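Local coordinates for protein putative NADPH-dependent oxidoreductase (Desulfitobacterium hafniense DCB-2, PDB 3DB2) that is probably an NADPH-dependent oxidoreductase of the GFO/IDH/MocA family, pairing a Rossmann-fold nucleotide-binding domain with a C-terminal sheet domain, at residues W167-L179 and T209-L221. Numbering follows the deposited sequence. Where two conformers were deposited one is given.
Sequences WRGEPATAPGGPL and TEVENITVNQTLL
Asn213 reaches into the curl of 167-179 and spends both amide hydrogens on backbone carbonyls: Asn213 ND2 lies 3.1 Å from Arg168 O, along an almost straight bond (173°), and 2.8 Å from Ala174 O. Both acceptors lie near the amide plane, which fixes its rotation. Ala174 O also receives Gly177 N, closing a type II turn, and the two donors approach from opposite faces of its carbonyl plane. Asn213 OD1 accepts from a water 2.6 Å away, which itself accepts a hydrogen bond from Gly176 N. Replacing Asn213 by an alanine is likely to cost Arg168 O and Ala174 O this shared donor and the water its bond to OD1.

A second asparagine works alongside. Asn217 ND2 donates to Gly176 O at 2.9 Å and is also hydrogen-bonded to Thr233 OG1, while Asn217 OD1 is held by Asn202; Gly176 O takes Leu179 N as well. Asn217 CG, anti to its carbonyl carbon (chi1 -58°), puts ND2 against Leu179 CB. Both Gly176 and Gly177 have positive phi, which favours glycine; a side chain on Gly177 would strike Ile214 O, which has no conventional partner but meets Gly177 CA at 3.3 Å in a CA-H...O contact. At Gly169 the reason is space: Val211 CB lies 3.6 Å from Gly169 CA. Pro178 follows the N-cap Gly177 as first helical residue, where a missing N-H costs no helical bond. Two asparagines, one before the beta bulge at Thr215 and Val216 and one in strand 216-223, thus hold the turn leading into helix 178-181 against the mixed sheet of the GFO/IDH/MocA C-terminal domain.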
ATOM      1  N   TRP C 167       2.297 -28.343  -1.386  1.00 36.50           N
ATOM      2  CA  TRP C 167       1.111 -27.985  -2.135  1.00 36.34           C
ATOM      3  C   TRP C 167       0.870 -26.487  -2.256  1.00 39.53           C
ATOM      4  O   TRP C 167       0.138 -26.019  -3.134  1.00 33.07           O
ATOM      5  CB  TRP C 167      -0.122 -28.601  -1.461  1.00 41.06           C
ATOM      6  CG  TRP C 167      -0.338 -28.123  -0.057  1.00 48.99           C
ATOM      7  CD1 TRP C 167       0.297 -28.538   1.072  1.00 50.23           C
ATOM      8  CD2 TRP C 167      -1.275 -27.123   0.359  1.00 51.99           C
ATOM      9  NE1 TRP C 167      -0.184 -27.859   2.169  1.00 53.54           N
ATOM     10  CE2 TRP C 167      -1.152 -26.983   1.756  1.00 52.48           C
ATOM     11  CE3 TRP C 167      -2.204 -26.335  -0.320  1.00 50.64           C
ATOM     12  CZ2 TRP C 167      -1.927 -26.083   2.486  1.00 54.16           C
ATOM     13  CZ3 TRP C 167      -2.971 -25.446   0.403  1.00 53.99           C
ATOM     14  CH2 TRP C 167      -2.834 -25.320   1.793  1.00 54.22           C
ATOM     15  N   ARG C 168       1.458 -25.705  -1.346  1.00 38.38           N
ATOM     16  CA  ARG C 168       1.220 -24.251  -1.419  1.00 34.76           C
ATOM     17  C   ARG C 168       2.050 -23.673  -2.551  1.00 32.47           C
ATOM     18  O   ARG C 168       1.864 -22.557  -3.023  1.00 30.39           O
ATOM     19  CB  ARG C 168       1.584 -23.644  -0.077  1.00 32.87           C
ATOM     20  CG  ARG C 168       0.630 -23.934   1.053  1.00 37.26           C
ATOM     21  CD  ARG C 168       0.981 -23.103   2.285  1.00 40.10           C
ATOM     22  NE  ARG C 168       0.191 -23.529   3.437  1.00 44.36           N
ATOM     23  CZ  ARG C 168       0.435 -24.570   4.216  1.00 46.65           C
ATOM     24  NH1 ARG C 168       1.492 -25.336   3.960  1.00 52.21           N
ATOM     25  NH2 ARG C 168      -0.374 -24.843   5.235  1.00 52.93           N
ATOM     26  N   GLY C 169       3.019 -24.461  -3.023  1.00 31.45           N
ATOM     27  CA  GLY C 169       3.896 -24.099  -4.120  1.00 27.94           C
ATOM     28  C   GLY C 169       3.366 -24.451  -5.489  1.00 26.96           C
ATOM     29  O   GLY C 169       4.010 -24.228  -6.516  1.00 29.37           O
ATOM     30  N   GLU C 170       2.155 -25.012  -5.577  1.00 26.84           N
ATOM     31  CA  GLU C 170       1.580 -25.395  -6.851  0.50 25.86           C
ATOM     32  C   GLU C 170       0.477 -24.406  -7.209  1.00 23.28           C
ATOM     33  O   GLU C 170      -0.506 -24.253  -6.489  1.00 26.50           O
ATOM     34  CB  GLU C 170       0.977 -26.804  -6.884  0.50 28.47           C
ATOM     35  CG  GLU C 170      -0.150 -26.900  -7.907  0.50 30.27           C
ATOM     36  CD  GLU C 170       0.290 -27.051  -9.348  0.50 31.57           C
ATOM     37  OE1 GLU C 170       1.373 -27.621  -9.606  0.50 33.42           O
ATOM     38  OE2 GLU C 170      -0.457 -26.605 -10.254  0.50 24.13           O
ATOM     39  N   PRO C 171       0.627 -23.705  -8.318  1.00 24.46           N
ATOM     40  CA  PRO C 171      -0.404 -22.728  -8.711  1.00 26.10           C
ATOM     41  C   PRO C 171      -1.836 -23.230  -8.729  1.00 27.43           C
ATOM     42  O   PRO C 171      -2.775 -22.574  -8.263  1.00 29.27           O
ATOM     43  CB  PRO C 171       0.023 -22.387 -10.152  1.00 29.61           C
ATOM     44  CG  PRO C 171       1.513 -22.547 -10.120  1.00 29.79           C
ATOM     45  CD  PRO C 171       1.762 -23.752  -9.260  1.00 27.24           C
ATOM     46  N   ALA C 172      -2.094 -24.414  -9.273  1.00 23.89           N
ATOM     47  CA  ALA C 172      -3.470 -24.898  -9.348  1.00 28.82           C
ATOM     48  C   ALA C 172      -4.143 -24.988  -7.988  1.00 26.64           C
ATOM     49  O   ALA C 172      -5.350 -24.800  -7.812  1.00 33.08           O
ATOM     50  CB  ALA C 172      -3.518 -26.284  -9.995  1.00 38.00           C
ATOM     51  N   THR C 173      -3.382 -25.274  -6.927  1.00 25.90           N
ATOM     52  CA  THR C 173      -3.992 -25.437  -5.610  0.50 27.63           C
ATOM     53  C   THR C 173      -4.004 -24.142  -4.808  1.00 27.70           C
ATOM     54  O   THR C 173      -4.822 -23.925  -3.907  1.00 25.37           O
ATOM     55  CB  THR C 173      -3.188 -26.575  -4.946  0.50 27.93           C
ATOM     56  OG1 THR C 173      -1.799 -26.252  -4.881  0.50 29.17           O
ATOM     57  CG2 THR C 173      -3.271 -27.806  -5.846  0.50 18.41           C
ATOM     58  N   ALA C 174      -3.045 -23.263  -5.112  1.00 24.00           N
ATOM     59  CA  ALA C 174      -2.931 -21.991  -4.412  1.00 19.19           C
ATOM     60  C   ALA C 174      -2.679 -20.870  -5.414  1.00 18.35           C
ATOM     61  O   ALA C 174      -1.596 -20.326  -5.584  1.00 20.61           O
ATOM     62  CB  ALA C 174      -1.838 -22.096  -3.358  1.00 19.09           C
ATOM     63  N   PRO C 175      -3.695 -20.491  -6.163  1.00 22.21           N
ATOM     64  CA  PRO C 175      -3.513 -19.431  -7.155  1.00 22.66           C
ATOM     65  C   PRO C 175      -3.027 -18.119  -6.525  1.00 20.11           C
ATOM     66  O   PRO C 175      -3.535 -17.598  -5.538  1.00 20.98           O
ATOM     67  CB  PRO C 175      -4.905 -19.297  -7.759  1.00 22.99           C
ATOM     68  CG  PRO C 175      -5.586 -20.591  -7.476  1.00 24.44           C
ATOM     69  CD  PRO C 175      -5.066 -21.045  -6.139  1.00 23.10           C
ATOM     70  N   GLY C 176      -1.989 -17.578  -7.136  1.00 16.61           N
ATOM     71  CA  GLY C 176      -1.289 -16.373  -6.748  1.00 18.42           C
ATOM     72  C   GLY C 176      -0.570 -16.551  -5.437  1.00 18.53           C
ATOM     73  O   GLY C 176      -0.154 -15.596  -4.771  1.00 21.20           O
ATOM     74  N   GLY C 177      -0.382 -17.805  -5.005  1.00 18.93           N
ATOM     75  CA  GLY C 177       0.320 -18.058  -3.754  1.00 17.37           C
ATOM     76  C   GLY C 177      -0.421 -17.514  -2.546  1.00 17.43           C
ATOM     77  O   GLY C 177      -1.538 -17.965  -2.260  1.00 20.39           O
ATOM     78  N   PRO C 178       0.167 -16.556  -1.838  1.00 17.37           N
ATOM     79  CA  PRO C 178      -0.509 -15.966  -0.686  1.00 16.82           C
ATOM     80  C   PRO C 178      -1.786 -15.250  -1.115  1.00 15.43           C
ATOM     81  O   PRO C 178      -2.664 -14.984  -0.275  1.00 18.36           O
ATOM     82  CB  PRO C 178       0.543 -15.023  -0.087  1.00 17.09           C
ATOM     83  CG  PRO C 178       1.405 -14.657  -1.266  1.00 15.62           C
ATOM     84  CD  PRO C 178       1.492 -15.938  -2.059  1.00 17.70           C
ATOM     85  N   LEU C 179      -1.933 -14.931  -2.393  1.00 18.22           N
ATOM     86  CA  LEU C 179      -3.172 -14.224  -2.787  1.00 17.01           C
ATOM     87  C   LEU C 179      -4.428 -15.003  -2.432  1.00 17.03           C
ATOM     88  O   LEU C 179      -5.446 -14.448  -1.995  1.00 17.39           O
ATOM     89  CB  LEU C 179      -3.126 -13.995  -4.284  1.00 18.31           C
ATOM     90  CG  LEU C 179      -4.076 -13.016  -4.941  1.00 19.63           C
ATOM     91  CD1 LEU C 179      -4.200 -11.757  -4.097  1.00 25.37           C
ATOM     92  CD2 LEU C 179      -3.586 -12.756  -6.356  1.00 24.67           C
ATOM     93  N   THR C 209      12.313 -18.035  -2.493  1.00 22.40           N
ATOM     94  CA  THR C 209      11.652 -19.304  -2.201  1.00 20.79           C
ATOM     95  C   THR C 209      12.143 -20.431  -3.105  1.00 22.99           C
ATOM     96  O   THR C 209      12.668 -20.198  -4.197  1.00 20.11           O
ATOM     97  CB  THR C 209      10.136 -19.168  -2.360  1.00 21.07           C
ATOM     98  OG1 THR C 209       9.503 -20.412  -2.009  1.00 22.29           O
ATOM     99  CG2 THR C 209       9.799 -18.912  -3.820  1.00 24.99           C
ATOM    100  N   GLU C 210      11.940 -21.660  -2.636  1.00 28.16           N
ATOM    101  CA  GLU C 210      12.241 -22.848  -3.438  1.00 29.06           C
ATOM    102  C   GLU C 210      11.028 -23.292  -4.233  1.00 28.38           C
ATOM    103  O   GLU C 210      11.145 -24.180  -5.082  1.00 35.90           O
ATOM    104  CB  GLU C 210      12.765 -23.970  -2.530  1.00 31.31           C
ATOM    105  CG  GLU C 210      13.646 -23.504  -1.384  1.00 48.39           C
ATOM    106  CD  GLU C 210      15.049 -24.079  -1.370  1.00 61.25           C
ATOM    107  OE1 GLU C 210      15.250 -25.215  -0.876  1.00 65.75           O
ATOM    108  OE2 GLU C 210      15.993 -23.399  -1.845  1.00 63.91           O
ATOM    109  N   VAL C 211       9.836 -22.718  -4.020  1.00 27.88           N
ATOM    110  CA  VAL C 211       8.666 -23.228  -4.722  1.00 28.38           C
ATOM    111  C   VAL C 211       8.463 -22.493  -6.050  1.00 30.43           C
ATOM    112  O   VAL C 211       9.064 -21.427  -6.231  1.00 31.08           O
ATOM    113  CB  VAL C 211       7.367 -23.122  -3.917  1.00 32.32           C
ATOM    114  CG1 VAL C 211       7.385 -24.078  -2.738  1.00 26.77           C
ATOM    115  CG2 VAL C 211       7.142 -21.683  -3.447  1.00 29.66           C
ATOM    116  N   GLU C 212       7.645 -23.083  -6.921  1.00 28.22           N
ATOM    117  CA  GLU C 212       7.426 -22.537  -8.256  1.00 30.61           C
ATOM    118  C   GLU C 212       6.289 -21.511  -8.254  1.00 31.95           C
ATOM    119  O   GLU C 212       6.011 -20.814  -9.232  1.00 33.01           O
ATOM    120  CB  GLU C 212       7.085 -23.625  -9.265  1.00 32.11           C
ATOM    121  CG  GLU C 212       5.699 -24.223  -9.116  1.00 37.38           C
ATOM    122  CD  GLU C 212       5.733 -25.509  -8.299  1.00 50.81           C
ATOM    123  OE1 GLU C 212       6.342 -25.494  -7.196  1.00 53.56           O
ATOM    124  OE2 GLU C 212       5.149 -26.524  -8.748  1.00 59.33           O
ATOM    125  N   ASN C 213       5.567 -21.395  -7.140  1.00 27.80           N
ATOM    126  CA  ASN C 213       4.441 -20.456  -7.166  1.00 23.26           C
ATOM    127  C   ASN C 213       4.869 -19.009  -6.897  1.00 19.63           C
ATOM    128  O   ASN C 213       5.948 -18.722  -6.364  1.00 20.07           O
ATOM    129  CB  ASN C 213       3.425 -20.900  -6.131  1.00 25.55           C
ATOM    130  CG  ASN C 213       1.993 -20.585  -6.506  1.00 24.35           C
ATOM    131  OD1 ASN C 213       1.712 -19.953  -7.519  1.00 21.73           O
ATOM    132  ND2 ASN C 213       1.107 -21.077  -5.654  1.00 22.10           N
ATOM    133  N   ILE C 214       3.981 -18.094  -7.275  1.00 18.53           N
ATOM    134  CA  ILE C 214       4.101 -16.689  -6.807  1.00 18.88           C
ATOM    135  C   ILE C 214       4.190 -16.676  -5.309  1.00 17.72           C
ATOM    136  O   ILE C 214       3.445 -17.448  -4.654  1.00 19.06           O
ATOM    137  CB  ILE C 214       2.874 -15.904  -7.339  1.00 21.36           C
ATOM    138  CG1 ILE C 214       2.987 -15.626  -8.839  1.00 25.77           C
ATOM    139  CG2 ILE C 214       2.656 -14.654  -6.509  1.00 19.01           C
ATOM    140  CD1 ILE C 214       1.732 -15.158  -9.542  1.00 26.07           C
ATOM    141  N   THR C 215       5.041 -15.875  -4.684  1.00 16.69           N
ATOM    142  CA  THR C 215       4.995 -15.673  -3.245  1.00 14.21           C
ATOM    143  C   THR C 215       4.843 -14.215  -2.801  1.00 14.59           C
ATOM    144  O   THR C 215       4.748 -14.003  -1.586  1.00 16.36           O
ATOM    145  CB  THR C 215       6.241 -16.223  -2.532  1.00 18.01           C
ATOM    146  OG1 THR C 215       7.474 -15.674  -2.954  1.00 16.57           O
ATOM    147  CG2 THR C 215       6.380 -17.723  -2.857  1.00 19.24           C
ATOM    148  N   VAL C 216       4.832 -13.306  -3.775  1.00 13.06           N
ATOM    149  CA  VAL C 216       4.746 -11.866  -3.508  1.00 14.71           C
ATOM    150  C   VAL C 216       3.876 -11.226  -4.582  1.00 15.08           C
ATOM    151  O   VAL C 216       4.163 -11.391  -5.771  1.00 14.65           O
ATOM    152  CB  VAL C 216       6.126 -11.194  -3.500  1.00 12.64           C
ATOM    153  CG1 VAL C 216       6.001  -9.673  -3.363  1.00 16.57           C
ATOM    154  CG2 VAL C 216       7.031 -11.726  -2.400  1.00 14.19           C
ATOM    155  N   ASN C 217       2.801 -10.570  -4.189  1.00 13.28           N
ATOM    156  CA  ASN C 217       1.900  -9.870  -5.052  1.00 12.95           C
ATOM    157  C   ASN C 217       1.690  -8.423  -4.516  1.00 12.26           C
ATOM    158  O   ASN C 217       1.694  -8.230  -3.312  1.00 13.66           O
ATOM    159  CB  ASN C 217       0.499 -10.437  -5.196  1.00 19.50           C
ATOM    160  CG  ASN C 217       0.462 -11.877  -5.690  1.00 15.43           C
ATOM    161  OD1 ASN C 217       0.564 -12.119  -6.876  1.00 15.58           O
ATOM    162  ND2 ASN C 217       0.284 -12.745  -4.698  1.00 19.34           N
ATOM    163  N   GLN C 218       1.500  -7.525  -5.461  1.00 12.22           N
ATOM    164  CA  GLN C 218       0.907  -6.218  -5.183  1.00 12.08           C
ATOM    165  C   GLN C 218      -0.226  -6.061  -6.207  1.00 12.92           C
ATOM    166  O   GLN C 218       0.005  -6.118  -7.402  1.00 13.15           O
ATOM    167  CB  GLN C 218       1.933  -5.127  -5.267  1.00 12.71           C
ATOM    168  CG  GLN C 218       2.875  -5.181  -4.067  1.00 15.15           C
ATOM    169  CD  GLN C 218       3.836  -4.025  -3.965  1.00 14.10           C
ATOM    170  OE1 GLN C 218       4.464  -3.676  -4.970  1.00 15.67           O
ATOM    171  NE2 GLN C 218       3.982  -3.397  -2.805  1.00 12.33           N
ATOM    172  N   THR C 219      -1.428  -5.829  -5.693  1.00 12.93           N
ATOM    173  CA  THR C 219      -2.625  -5.834  -6.516  1.00 13.98           C
ATOM    174  C   THR C 219      -3.348  -4.487  -6.362  1.00 13.54           C
ATOM    175  O   THR C 219      -3.511  -4.100  -5.190  1.00 13.73           O
ATOM    176  CB  THR C 219      -3.598  -6.947  -6.092  1.00 12.65           C
ATOM    177  OG1 THR C 219      -2.857  -8.165  -6.065  1.00 17.21           O
ATOM    178  CG2 THR C 219      -4.720  -7.050  -7.104  1.00 17.53           C
ATOM    179  N   LEU C 220      -3.719  -3.922  -7.492  1.00 13.05           N
ATOM    180  CA  LEU C 220      -4.598  -2.755  -7.501  1.00 15.39           C
ATOM    181  C   LEU C 220      -6.014  -3.183  -7.920  1.00 15.06           C
ATOM    182  O   LEU C 220      -6.231  -4.002  -8.799  1.00 14.99           O
ATOM    183  CB  LEU C 220      -4.102  -1.678  -8.447  1.00 13.95           C
ATOM    184  CG  LEU C 220      -2.709  -1.139  -8.148  1.00 11.82           C
ATOM    185  CD1 LEU C 220      -2.414   0.023  -9.105  1.00 20.22           C
ATOM    186  CD2 LEU C 220      -2.548  -0.721  -6.700  1.00 14.07           C
ATOM    187  N   LEU C 221      -6.984  -2.577  -7.278  1.00 14.50           N
ATOM    188  CA  LEU C 221      -8.402  -2.741  -7.503  0.50 15.34           C
ATOM    189  C   LEU C 221      -9.073  -1.394  -7.750  1.00 15.76           C
ATOM    190  O   LEU C 221      -8.754  -0.393  -7.124  1.00 14.34           O
ATOM    191  CB  LEU C 221      -9.058  -3.424  -6.296  0.50 16.81           C
ATOM    192  CG  LEU C 221      -8.265  -4.595  -5.699  0.50 16.95           C
ATOM    193  CD1 LEU C 221      -8.294  -4.544  -4.181  0.50 21.69           C
ATOM    194  CD2 LEU C 221      -8.820  -5.910  -6.200  0.50 20.75           C
TER
HETATM  195  O   HOH W   1      -0.092 -18.718  -9.008  1.00 28.46           O